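Local coordinates for protein glycerol Dehydrogenase (Unidentified, PDB 5XN8) that probably catalyses the NAD-dependent oxidation of glycerol to dihydroxyacetone, and is a metal-dependent member of the iron-containing alcohol dehydrogenase family, at residues V34-D38 with F39-L43. Residues are numbered along the deposited sequence; the frame is centred on the assembly and turned at random. Where two conformers were deposited one is given.
Sequences VIADD and FVMKL
Asp37 OD1 accepts the backbone N-H of Val40 at 2.7 Å (OD1 to N), with an N-H...O angle of 162°. This is an N-cap bond at the start of helix 38-54. CG of Asp37 sits between its own backbone N and carbonyl carbon (chi1 65°), which brings OD1 within reach of an N-H of the first helical turn. The side chains of Asp37 and Val40 cross at about a right angle, and OD1 also lies 3.2 Å from Val40 CG2. The main chain continues the helix from the same residue: Met41 N donates to Asp37 O at 2.7 Å. One residue on, Lys42 N donates to Asp38 O at 3.2 Å. Residues 34-43 form the strand-to-helix junction of the beta-alpha-beta unit made by strand 31-36, helix 38-54 and strand 58-63, in the parallel sheet of the NAD-binding domain. Asp37 probably takes part in binding NAD(+), as in a close relative. Ala36 CB packs against Val40 CG1 at 4.1 Å. Met41 is bent about both its CB-CG and CG-SD bonds, which folds its thioether back toward the strand. Its CE comes 4.1 Å from Ala36 CB. Val40 also touches Val91 of strand 87-92, and Met41 touches Ala61 of strand 58-63. Asp38 OD2 forms a salt bridge with Arg63 NE.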
ATOM      1  N   VAL A  34      -2.267 -55.679 -15.885  1.00 29.71           N
ATOM      2  CA  VAL A  34      -1.435 -54.863 -15.000  1.00 29.26           C
ATOM      3  C   VAL A  34       0.051 -55.084 -15.299  1.00 29.49           C
ATOM      4  O   VAL A  34       0.492 -56.222 -15.321  1.00 29.40           O
ATOM      5  CB  VAL A  34      -1.710 -55.216 -13.517  1.00 29.01           C
ATOM      6  CG1 VAL A  34      -1.089 -54.185 -12.580  1.00 28.28           C
ATOM      7  CG2 VAL A  34      -3.202 -55.351 -13.262  1.00 29.04           C
ATOM      8  N   ILE A  35       0.813 -54.010 -15.522  1.00 29.85           N
ATOM      9  CA  ILE A  35       2.272 -54.125 -15.758  1.00 30.38           C
ATOM     10  C   ILE A  35       3.126 -53.304 -14.790  1.00 30.06           C
ATOM     11  O   ILE A  35       2.749 -52.196 -14.384  1.00 29.77           O
ATOM     12  CB  ILE A  35       2.675 -53.793 -17.217  1.00 31.21           C
ATOM     13  CG1 ILE A  35       2.491 -52.305 -17.546  1.00 31.32           C
ATOM     14  CG2 ILE A  35       1.869 -54.645 -18.189  1.00 32.06           C
ATOM     15  CD1 ILE A  35       3.012 -51.925 -18.917  1.00 31.69           C
ATOM     16  N   ALA A  36       4.287 -53.864 -14.451  1.00 30.58           N
ATOM     17  CA  ALA A  36       5.274 -53.236 -13.577  1.00 30.36           C
ATOM     18  C   ALA A  36       6.607 -53.994 -13.651  1.00 31.81           C
ATOM     19  O   ALA A  36       6.631 -55.186 -13.969  1.00 31.74           O
ATOM     20  CB  ALA A  36       4.764 -53.225 -12.145  1.00 29.93           C
ATOM     21  N   ASP A  37       7.709 -53.301 -13.360  1.00 32.93           N
ATOM     22  CA  ASP A  37       9.006 -53.968 -13.183  1.00 34.73           C
ATOM     23  C   ASP A  37       8.993 -54.754 -11.868  1.00 36.72           C
ATOM     24  O   ASP A  37       8.080 -54.586 -11.050  1.00 37.62           O
ATOM     25  CB  ASP A  37      10.200 -52.993 -13.296  1.00 34.31           C
ATOM     26  CG  ASP A  37      10.248 -51.938 -12.181  1.00 34.43           C
ATOM     27  OD1 ASP A  37       9.766 -52.186 -11.058  1.00 34.04           O
ATOM     28  OD2 ASP A  37      10.829 -50.858 -12.412  1.00 35.28           O
ATOM     29  N   ASP A  38       9.991 -55.613 -11.670  1.00 39.69           N
ATOM     30  CA  ASP A  38       9.990 -56.522 -10.515  1.00 40.50           C
ATOM     31  C   ASP A  38      10.056 -55.800  -9.188  1.00 38.99           C
ATOM     32  O   ASP A  38       9.391 -56.206  -8.237  1.00 38.34           O
ATOM     33  CB  ASP A  38      11.112 -57.551 -10.599  1.00 42.25           C
ATOM     34  CG  ASP A  38      10.952 -58.469 -11.778  1.00 43.88           C
ATOM     35  OD1 ASP A  38       9.974 -59.261 -11.829  1.00 45.20           O
ATOM     36  OD2 ASP A  38      11.819 -58.391 -12.659  1.00 46.55           O
ATOM     37  N   PHE A  39      10.861 -54.738  -9.131  0.50 38.67           N
ATOM     38  CA  PHE A  39      10.955 -53.894  -7.937  0.50 37.92           C
ATOM     39  C   PHE A  39       9.597 -53.314  -7.547  0.50 37.38           C
ATOM     40  O   PHE A  39       9.187 -53.413  -6.393  0.50 37.90           O
ATOM     41  CB  PHE A  39      11.951 -52.751  -8.145  0.50 37.29           C
ATOM     42  CG  PHE A  39      11.984 -51.781  -7.002  0.50 36.35           C
ATOM     43  CD1 PHE A  39      12.550 -52.142  -5.792  0.50 36.28           C
ATOM     44  CD2 PHE A  39      11.418 -50.523  -7.127  0.50 35.49           C
ATOM     45  CE1 PHE A  39      12.569 -51.260  -4.733  0.50 36.08           C
ATOM     46  CE2 PHE A  39      11.431 -49.637  -6.071  0.50 34.85           C
ATOM     47  CZ  PHE A  39      12.003 -50.008  -4.872  0.50 35.56           C
ATOM     48  N   VAL A  40       8.909 -52.718  -8.520  1.00 36.39           N
ATOM     49  CA  VAL A  40       7.606 -52.081  -8.287  1.00 35.47           C
ATOM     50  C   VAL A  40       6.494 -53.122  -8.080  1.00 35.79           C
ATOM     51  O   VAL A  40       5.577 -52.889  -7.284  1.00 35.78           O
ATOM     52  CB  VAL A  40       7.245 -51.094  -9.427  1.00 34.99           C
ATOM     53  CG1 VAL A  40       5.829 -50.562  -9.280  1.00 35.55           C
ATOM     54  CG2 VAL A  40       8.237 -49.929  -9.459  1.00 33.90           C
ATOM     55  N   MET A  41       6.576 -54.255  -8.781  1.00 35.30           N
ATOM     56  CA  MET A  41       5.595 -55.331  -8.627  1.00 36.27           C
ATOM     57  C   MET A  41       5.542 -55.885  -7.196  1.00 36.41           C
ATOM     58  O   MET A  41       4.466 -56.196  -6.694  1.00 36.25           O
ATOM     59  CB  MET A  41       5.855 -56.472  -9.633  1.00 37.38           C
ATOM     60  CG  MET A  41       4.681 -57.441  -9.812  1.00 37.68           C
ATOM     61  SD  MET A  41       3.263 -56.807 -10.780  1.00 37.76           S
ATOM     62  CE  MET A  41       3.786 -57.198 -12.454  1.00 39.13           C
ATOM     63  N   LYS A  42       6.689 -55.997  -6.537  1.00 37.73           N
ATOM     64  CA  LYS A  42       6.729 -56.450  -5.136  1.00 39.14           C
ATOM     65  C   LYS A  42       6.349 -55.342  -4.138  1.00 39.27           C
ATOM     66  O   LYS A  42       5.736 -55.626  -3.101  1.00 39.30           O
ATOM     67  CB  LYS A  42       8.103 -57.039  -4.784  1.00 39.40           C
ATOM     68  CG  LYS A  42       8.085 -57.931  -3.555  1.00 40.32           C
ATOM     69  CD  LYS A  42       9.488 -58.296  -3.064  1.00 41.05           C
ATOM     70  CE  LYS A  42       9.513 -58.605  -1.568  1.00 41.72           C
ATOM     71  NZ  LYS A  42       8.872 -59.908  -1.218  1.00 42.61           N
ATOM     72  N   LEU A  43       6.712 -54.097  -4.454  1.00 38.99           N
ATOM     73  CA  LEU A  43       6.481 -52.951  -3.558  1.00 39.83           C
ATOM     74  C   LEU A  43       5.004 -52.572  -3.488  1.00 40.50           C
ATOM     75  O   LEU A  43       4.437 -52.502  -2.391  1.00 42.85           O
ATOM     76  CB  LEU A  43       7.330 -51.740  -3.993  1.00 38.80           C
ATOM     77  CG  LEU A  43       7.179 -50.360  -3.305  1.00 38.56           C
ATOM     78  CD1 LEU A  43       6.955 -50.440  -1.792  1.00 38.11           C
ATOM     79  CD2 LEU A  43       8.352 -49.447  -3.631  1.00 38.67           C
TER